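Local structure of Moesin/ezrin/radixin homolog 2 (Drosophila melanogaster, 7EDR) at residues Y84-F88 / D285-N290; L127-A132 / E193-I197. The protein probably acts as a membrane-associated scaffold at the cell cortex, its FERM domain binding lipid and, in the closed conformation, the C-terminal domain. The contacts are given in a common frame with arbitrary orientation. Numbering follows the deposited sequence.

Overall arrangement
Interaction 1 joins two lobes of the FERM domain: the end of strand 78-85 in the ubiquitin-like lobe, with the loop after it, meets the C-terminal helix 277-297 of the PH-like lobe. Interaction 2 stays within the helical central lobe, pairing helices 122-137 and 187-198. Their centres lie 24 Å apart, and they share no helix or strand. Interaction 1 is the more buried and sits near the middle of the chain, its centre about 9 Å from that of the chain, yet it is partly polar, with two waters bridging backbone to Asn290. Interaction 2, centred about 17 Å from the centre of the chain and partly buried, rests on apolar and aromatic side chains.

Interaction 1: residues Y84-F88 / D285-N290; sequences YAKFF and DLCKGN
Phe87 drives its ring end-on into one turn of helix 285-290, its CZ tip against Gly289 and its edge toward Leu286 O and Asn290 ND2. This is an interlobe seam of the FERM cloverleaf: strand 78-85 of the ubiquitin-like lobe ends at Ala85, and the loop Lys86-Phe88 meets the C-terminal helix of the PH-like lobe. Lys86 turns the chain at phi/psi -95/-25, before Phe87 (-127/150) and Phe88 (-121/141) become extended again; 285-290 is regular helix. The nearest CA pair is Phe87 and Asn290, 6.6 Å apart. The CA-CB bond of Phe87 points at the helix, and chi1 m with chi2 101° carries CZ to 3.6 Å from Gly289 CA; an ideal CB there would lie 2.2 Å from CZ and clash, so the absent side chain makes room for the ring. Phe87 CE2 lies 4.0 Å from Leu286 CD1, and Phe87 CD2 3.4 Å from Asn290 ND2. The all-t chain of Lys86 runs alongside, its CE 3.7 Å from Leu286 CD1, and makes a cation-pi contact with Trp58. Asn290 ND2 donates to Leu286 O (2.9 Å), bracing the amide. Two waters then join it to the loop: one bridges Lys86 O (2.7 Å) and Asn290 ND2 (3.0 Å), while the other accepts from Phe88 N at 2.8 Å and donates to Asn290 OD1 at 2.7 Å.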
ATOM      1  N   TYR C  84      13.070  20.103 -16.974  1.00 25.81           N
ATOM      2  CA  TYR C  84      13.637  18.788 -17.284  1.00 29.92           C
ATOM      3  C   TYR C  84      13.362  17.804 -16.156  1.00 24.72           C
ATOM      4  O   TYR C  84      13.281  18.186 -14.986  1.00 25.72           O
ATOM      5  CB  TYR C  84      15.179  18.792 -17.442  1.00 27.35           C
ATOM      6  CG  TYR C  84      15.750  19.450 -18.651  1.00 33.34           C
ATOM      7  CD1 TYR C  84      15.209  19.228 -19.910  1.00 40.62           C
ATOM      8  CD2 TYR C  84      16.870  20.279 -18.545  1.00 41.67           C
ATOM      9  CE1 TYR C  84      15.754  19.838 -21.053  1.00 42.24           C
ATOM     10  CE2 TYR C  84      17.426  20.891 -19.674  1.00 44.43           C
ATOM     11  CZ  TYR C  84      16.859  20.667 -20.930  1.00 48.27           C
ATOM     12  OH  TYR C  84      17.391  21.265 -22.058  1.00 51.86           O
ATOM     13  N   ALA C  85      13.296  16.523 -16.505  1.00 23.20           N
ATOM     14  CA  ALA C  85      13.439  15.488 -15.495  1.00 21.81           C
ATOM     15  C   ALA C  85      14.868  15.516 -14.987  1.00 25.41           C
ATOM     16  O   ALA C  85      15.815  15.396 -15.774  1.00 20.03           O
ATOM     17  CB  ALA C  85      13.105  14.111 -16.057  1.00 18.57           C
ATOM     18  N   LYS C  86      15.024  15.705 -13.675  1.00 24.40           N
ATOM     19  CA  LYS C  86      16.332  15.630 -13.040  1.00 26.45           C
ATOM     20  C   LYS C  86      16.594  14.243 -12.459  1.00 25.72           C
ATOM     21  O   LYS C  86      17.761  13.829 -12.328  1.00 21.25           O
ATOM     22  CB  LYS C  86      16.430  16.708 -11.953  1.00 22.11           C
ATOM     23  CG  LYS C  86      17.747  16.784 -11.210  1.00 21.37           C
ATOM     24  CD  LYS C  86      17.701  17.966 -10.256  1.00 25.97           C
ATOM     25  CE  LYS C  86      19.014  18.154  -9.539  1.00 24.33           C
ATOM     26  NZ  LYS C  86      18.895  19.278  -8.576  1.00 30.60           N
ATOM     27  N   PHE C  87      15.519  13.521 -12.136  1.00 19.87           N
ATOM     28  CA  PHE C  87      15.572  12.190 -11.557  1.00 21.81           C
ATOM     29  C   PHE C  87      14.707  11.259 -12.390  1.00 21.24           C
ATOM     30  O   PHE C  87      13.710  11.683 -12.996  1.00 19.56           O
ATOM     31  CB  PHE C  87      15.097  12.192 -10.091  1.00 21.20           C
ATOM     32  CG  PHE C  87      15.803  13.204  -9.251  1.00 23.46           C
ATOM     33  CD1 PHE C  87      15.190  14.407  -8.935  1.00 19.06           C
ATOM     34  CD2 PHE C  87      17.111  12.970  -8.808  1.00 21.69           C
ATOM     35  CE1 PHE C  87      15.859  15.381  -8.165  1.00 21.62           C
ATOM     36  CE2 PHE C  87      17.795  13.933  -8.037  1.00 22.38           C
ATOM     37  CZ  PHE C  87      17.164  15.141  -7.715  1.00 25.39           C
ATOM     38  N   PHE C  88      15.102   9.989 -12.419  1.00 16.55           N
ATOM     39  CA  PHE C  88      14.427   9.002 -13.240  1.00 21.15           C
ATOM     40  C   PHE C  88      13.891   7.876 -12.375  1.00 20.68           C
ATOM     41  O   PHE C  88      14.566   7.438 -11.435  1.00 20.89           O
ATOM     42  CB  PHE C  88      15.365   8.399 -14.288  1.00 19.58           C
ATOM     43  CG  PHE C  88      15.874   9.379 -15.268  1.00 21.65           C
ATOM     44  CD1 PHE C  88      16.873  10.264 -14.923  1.00 18.93           C
ATOM     45  CD2 PHE C  88      15.363   9.407 -16.559  1.00 21.18           C
ATOM     46  CE1 PHE C  88      17.352  11.171 -15.854  1.00 24.69           C
ATOM     47  CE2 PHE C  88      15.837  10.308 -17.483  1.00 18.23           C
ATOM     48  CZ  PHE C  88      16.830  11.187 -17.144  1.00 18.68           C
ATOM     49  N   ASP C 285      23.733  17.396  -4.662  1.00 26.45           N
ATOM     50  CA  ASP C 285      22.286  17.491  -4.862  1.00 30.50           C
ATOM     51  C   ASP C 285      21.728  16.249  -5.558  1.00 24.64           C
ATOM     52  O   ASP C 285      20.669  15.739  -5.177  1.00 26.28           O
ATOM     53  CB  ASP C 285      21.927  18.746  -5.660  1.00 33.42           C
ATOM     54  CG  ASP C 285      22.239  20.039  -4.904  1.00 46.05           C
ATOM     55  OD1 ASP C 285      22.497  19.973  -3.675  1.00 47.66           O
ATOM     56  OD2 ASP C 285      22.226  21.128  -5.539  1.00 45.59           O
ATOM     57  N   LEU C 286      22.422  15.756  -6.577  1.00 22.81           N
ATOM     58  CA  LEU C 286      21.962  14.569  -7.288  1.00 24.35           C
ATOM     59  C   LEU C 286      21.905  13.346  -6.363  1.00 24.49           C
ATOM     60  O   LEU C 286      20.972  12.531  -6.459  1.00 21.14           O
ATOM     61  CB  LEU C 286      22.879  14.309  -8.485  1.00 21.43           C
ATOM     62  CG  LEU C 286      22.447  14.603  -9.931  1.00 26.95           C
ATOM     63  CD1 LEU C 286      21.006  15.044 -10.073  1.00 21.24           C
ATOM     64  CD2 LEU C 286      23.392  15.572 -10.617  1.00 26.75           C
ATOM     65  N   CYS C 287      22.891  13.210  -5.457  1.00 21.90           N
ATOM     66  CA  CYS C 287      22.940  12.084  -4.519  1.00 19.59           C
ATOM     67  C   CYS C 287      21.806  12.159  -3.505  1.00 25.38           C
ATOM     68  O   CYS C 287      21.162  11.146  -3.195  1.00 24.95           O
ATOM     69  CB  CYS C 287      24.276  12.065  -3.777  1.00 18.82           C
ATOM     70  SG  CYS C 287      25.748  11.532  -4.715  1.00 25.78           S
ATOM     71  N   LYS C 288      21.583  13.347  -2.943  1.00 20.96           N
ATOM     72  CA  LYS C 288      20.543  13.505  -1.939  1.00 24.81           C
ATOM     73  C   LYS C 288      19.168  13.291  -2.555  1.00 27.66           C
ATOM     74  O   LYS C 288      18.347  12.539  -2.014  1.00 29.86           O
ATOM     75  CB  LYS C 288      20.654  14.889  -1.292  1.00 29.56           C
ATOM     76  CG  LYS C 288      19.587  15.205  -0.249  1.00 33.08           C
ATOM     77  CD  LYS C 288      19.600  14.201   0.909  1.00 36.20           C
ATOM     78  CE  LYS C 288      18.423  14.466   1.848  1.00 41.53           C
ATOM     79  NZ  LYS C 288      18.693  14.005   3.242  1.00 40.21           N
ATOM     80  N   GLY C 289      18.906  13.941  -3.695  1.00 24.27           N
ATOM     81  CA  GLY C 289      17.634  13.747  -4.376  1.00 21.60           C
ATOM     82  C   GLY C 289      17.374  12.298  -4.742  1.00 22.52           C
ATOM     83  O   GLY C 289      16.295  11.761  -4.463  1.00 22.90           O
ATOM     84  N   ASN C 290      18.372  11.635  -5.352  1.00 18.50           N
ATOM     85  CA  ASN C 290      18.185  10.248  -5.768  1.00 20.47           C
ATOM     86  C   ASN C 290      17.998   9.333  -4.566  1.00 22.48           C
ATOM     87  O   ASN C 290      17.181   8.405  -4.610  1.00 19.54           O
ATOM     88  CB  ASN C 290      19.359   9.781  -6.630  1.00 20.26           C
ATOM     89  CG  ASN C 290      19.150  10.080  -8.114  1.00 18.53           C
ATOM     90  OD1 ASN C 290      18.298   9.468  -8.777  1.00 19.40           O
ATOM     91  ND2 ASN C 290      19.931  11.018  -8.641  1.00 16.46           N
TER
HETATM   92  O   HOH W   1      19.185  11.623 -11.517  1.00 16.84           O
HETATM   93  O   HOH W   2      17.720   9.666 -11.436  1.00 12.72           O

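Interaction 2: residues L127-A132 / E193-I197; sequences LLASYA and EYLKI
Helices 127-132 and 193-197 run nearly antiparallel, with an angle of 160° between their N-to-C directions (signed crossing -160°) and local axes 9.9 Å apart at closest approach. Leu128 and Tyr194 set the register, with CA atoms 6.0 Å apart. Tyr194 (chi1 t, chi2 -70°) swings its ring across to the other helix, where CE2 lies 3.4 Å from Leu128 O and 3.5 Å from Leu128 CB. Leu128 (mt) sits over one face of this ring: CD2 is 3.7 Å from the Tyr194 centroid and 9° off the normal, a CH-pi contact. The ring's edge faces Tyr131 CB, 4.1 Å from Tyr194 CD2. Both helices belong to the all-helical central lobe of the FERM domain, in which helix 99-114 also borders this pair; its Phe106 meets Tyr194 edge-to-face and its Ile113 touches Leu128 and Tyr194. A second bump from helix 193-197, one turn on from Tyr194, is Ile197, which fills the hollow between Leu127, Leu128 and Tyr131. Ile197 CD1 lies 3.3 Å from Leu127 CD2 and 3.7 Å from Tyr131 CE2, at the ring edge, while Ile197 CG2 is 3.6 Å from Leu128 CD2. Tyr131 (chi1 m, chi2 -25°) points its CA-CB bond at helix 193-197, placing CD2 3.9 Å from Tyr194 CA and CE2 4.1 Å from Glu193 CB, which lies over one ring face. The Glu193 carboxylate pairs along its own helix, its OE2 2.8 Å from Lys196 NZ in a salt bridge.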
ATOM      1  N   LEU C 127      13.845   0.046 -33.778  1.00 29.71           N
ATOM      2  CA  LEU C 127      12.623  -0.195 -33.015  1.00 29.93           C
ATOM      3  C   LEU C 127      12.113   1.093 -32.372  1.00 27.37           C
ATOM      4  O   LEU C 127      10.939   1.457 -32.521  1.00 27.25           O
ATOM      5  CB  LEU C 127      12.880  -1.268 -31.962  1.00 27.94           C
ATOM      6  CG  LEU C 127      11.770  -1.483 -30.928  1.00 29.86           C
ATOM      7  CD1 LEU C 127      10.474  -1.810 -31.621  1.00 32.47           C
ATOM      8  CD2 LEU C 127      12.164  -2.613 -30.034  1.00 28.52           C
ATOM      9  N   LEU C 128      12.992   1.808 -31.667  1.00 25.29           N
ATOM     10  CA  LEU C 128      12.602   3.084 -31.080  1.00 25.32           C
ATOM     11  C   LEU C 128      12.040   4.016 -32.141  1.00 27.90           C
ATOM     12  O   LEU C 128      11.056   4.732 -31.904  1.00 25.85           O
ATOM     13  CB  LEU C 128      13.803   3.726 -30.378  1.00 25.16           C
ATOM     14  CG  LEU C 128      14.308   2.911 -29.183  1.00 21.55           C
ATOM     15  CD1 LEU C 128      15.550   3.533 -28.614  1.00 19.59           C
ATOM     16  CD2 LEU C 128      13.214   2.848 -28.147  1.00 19.82           C
ATOM     17  N   ALA C 129      12.647   4.010 -33.329  1.00 25.88           N
ATOM     18  CA  ALA C 129      12.182   4.897 -34.378  1.00 24.49           C
ATOM     19  C   ALA C 129      10.778   4.513 -34.818  1.00 26.31           C
ATOM     20  O   ALA C 129       9.925   5.387 -35.017  1.00 27.25           O
ATOM     21  CB  ALA C 129      13.160   4.881 -35.551  1.00 24.67           C
ATOM     22  N   SER C 130      10.506   3.205 -34.942  1.00 25.89           N
ATOM     23  CA  SER C 130       9.180   2.778 -35.383  1.00 25.80           C
ATOM     24  C   SER C 130       8.112   3.109 -34.346  1.00 30.72           C
ATOM     25  O   SER C 130       6.980   3.441 -34.720  1.00 29.63           O
ATOM     26  CB  SER C 130       9.183   1.292 -35.719  1.00 26.17           C
ATOM     27  OG  SER C 130       9.213   0.487 -34.565  1.00 31.09           O
ATOM     28  N   TYR C 131       8.462   3.061 -33.049  1.00 29.45           N
ATOM     29  CA  TYR C 131       7.563   3.560 -32.002  1.00 29.03           C
ATOM     30  C   TYR C 131       7.372   5.073 -32.096  1.00 28.59           C
ATOM     31  O   TYR C 131       6.247   5.576 -31.972  1.00 30.73           O
ATOM     32  CB  TYR C 131       8.099   3.213 -30.614  1.00 27.74           C
ATOM     33  CG  TYR C 131       8.037   1.758 -30.207  1.00 30.05           C
ATOM     34  CD1 TYR C 131       7.107   0.881 -30.761  1.00 34.73           C
ATOM     35  CD2 TYR C 131       8.896   1.268 -29.246  1.00 32.63           C
ATOM     36  CE1 TYR C 131       7.056  -0.452 -30.374  1.00 29.69           C
ATOM     37  CE2 TYR C 131       8.847  -0.059 -28.847  1.00 36.76           C
ATOM     38  CZ  TYR C 131       7.930  -0.913 -29.413  1.00 36.57           C
ATOM     39  OH  TYR C 131       7.910  -2.228 -28.990  1.00 38.91           O
ATOM     40  N   ALA C 132       8.461   5.822 -32.280  1.00 26.62           N
ATOM     41  CA  ALA C 132       8.323   7.267 -32.406  1.00 27.89           C
ATOM     42  C   ALA C 132       7.362   7.623 -33.534  1.00 32.19           C
ATOM     43  O   ALA C 132       6.514   8.514 -33.385  1.00 31.74           O
ATOM     44  CB  ALA C 132       9.686   7.911 -32.636  1.00 24.09           C
ATOM     45  N   GLU C 193       5.884   2.050 -24.140  1.00 29.67           N
ATOM     46  CA  GLU C 193       6.704   0.969 -24.694  1.00 29.49           C
ATOM     47  C   GLU C 193       8.089   1.470 -25.077  1.00 26.11           C
ATOM     48  O   GLU C 193       9.086   0.774 -24.870  1.00 26.35           O
ATOM     49  CB  GLU C 193       6.028   0.339 -25.918  1.00 31.87           C
ATOM     50  CG  GLU C 193       4.747  -0.425 -25.619  1.00 39.22           C
ATOM     51  CD  GLU C 193       4.964  -1.571 -24.632  1.00 43.68           C
ATOM     52  OE1 GLU C 193       5.936  -2.340 -24.824  1.00 39.97           O
ATOM     53  OE2 GLU C 193       4.170  -1.691 -23.665  1.00 40.23           O
ATOM     54  N   TYR C 194       8.161   2.663 -25.666  1.00 25.53           N
ATOM     55  CA  TYR C 194       9.442   3.281 -25.970  1.00 21.53           C
ATOM     56  C   TYR C 194      10.283   3.441 -24.700  1.00 23.27           C
ATOM     57  O   TYR C 194      11.471   3.103 -24.684  1.00 22.13           O
ATOM     58  CB  TYR C 194       9.194   4.630 -26.655  1.00 20.67           C
ATOM     59  CG  TYR C 194      10.424   5.363 -27.133  1.00 20.59           C
ATOM     60  CD1 TYR C 194      11.322   5.922 -26.240  1.00 20.02           C
ATOM     61  CD2 TYR C 194      10.666   5.529 -28.490  1.00 22.74           C
ATOM     62  CE1 TYR C 194      12.441   6.591 -26.681  1.00 22.53           C
ATOM     63  CE2 TYR C 194      11.782   6.198 -28.940  1.00 22.06           C
ATOM     64  CZ  TYR C 194      12.664   6.722 -28.037  1.00 22.29           C
ATOM     65  OH  TYR C 194      13.778   7.384 -28.485  1.00 25.88           O
ATOM     66  N   LEU C 195       9.681   3.954 -23.620  1.00 19.42           N
ATOM     67  CA  LEU C 195      10.430   4.120 -22.380  1.00 23.23           C
ATOM     68  C   LEU C 195      10.884   2.771 -21.822  1.00 22.56           C
ATOM     69  O   LEU C 195      12.020   2.640 -21.351  1.00 22.03           O
ATOM     70  CB  LEU C 195       9.598   4.883 -21.351  1.00 22.60           C
ATOM     71  CG  LEU C 195       9.413   6.350 -21.716  1.00 26.05           C
ATOM     72  CD1 LEU C 195       8.296   7.014 -20.891  1.00 22.81           C
ATOM     73  CD2 LEU C 195      10.731   7.101 -21.556  1.00 20.52           C
ATOM     74  N   LYS C 196      10.025   1.746 -21.890  1.00 23.23           N
ATOM     75  CA  LYS C 196      10.416   0.429 -21.383  1.00 24.38           C
ATOM     76  C   LYS C 196      11.675  -0.105 -22.063  1.00 24.94           C
ATOM     77  O   LYS C 196      12.457  -0.830 -21.440  1.00 27.43           O
ATOM     78  CB  LYS C 196       9.267  -0.557 -21.544  1.00 24.38           C
ATOM     79  CG  LYS C 196       8.345  -0.580 -20.337  1.00 32.11           C
ATOM     80  CD  LYS C 196       7.360  -1.732 -20.413  1.00 38.14           C
ATOM     81  CE  LYS C 196       6.070  -1.290 -21.061  1.00 41.15           C
ATOM     82  NZ  LYS C 196       5.114  -2.414 -21.119  1.00 45.17           N
ATOM     83  N   ILE C 197      11.905   0.255 -23.319  1.00 22.10           N
ATOM     84  CA  ILE C 197      13.132  -0.147 -23.989  1.00 19.39           C
ATOM     85  C   ILE C 197      14.268   0.827 -23.712  1.00 23.60           C
ATOM     86  O   ILE C 197      15.410   0.405 -23.508  1.00 25.53           O
ATOM     87  CB  ILE C 197      12.851  -0.310 -25.495  1.00 24.69           C
ATOM     88  CG1 ILE C 197      12.248  -1.693 -25.709  1.00 26.07           C
ATOM     89  CG2 ILE C 197      14.131  -0.137 -26.324  1.00 18.24           C
ATOM     90  CD1 ILE C 197      11.524  -1.800 -26.895  1.00 26.60           C
TER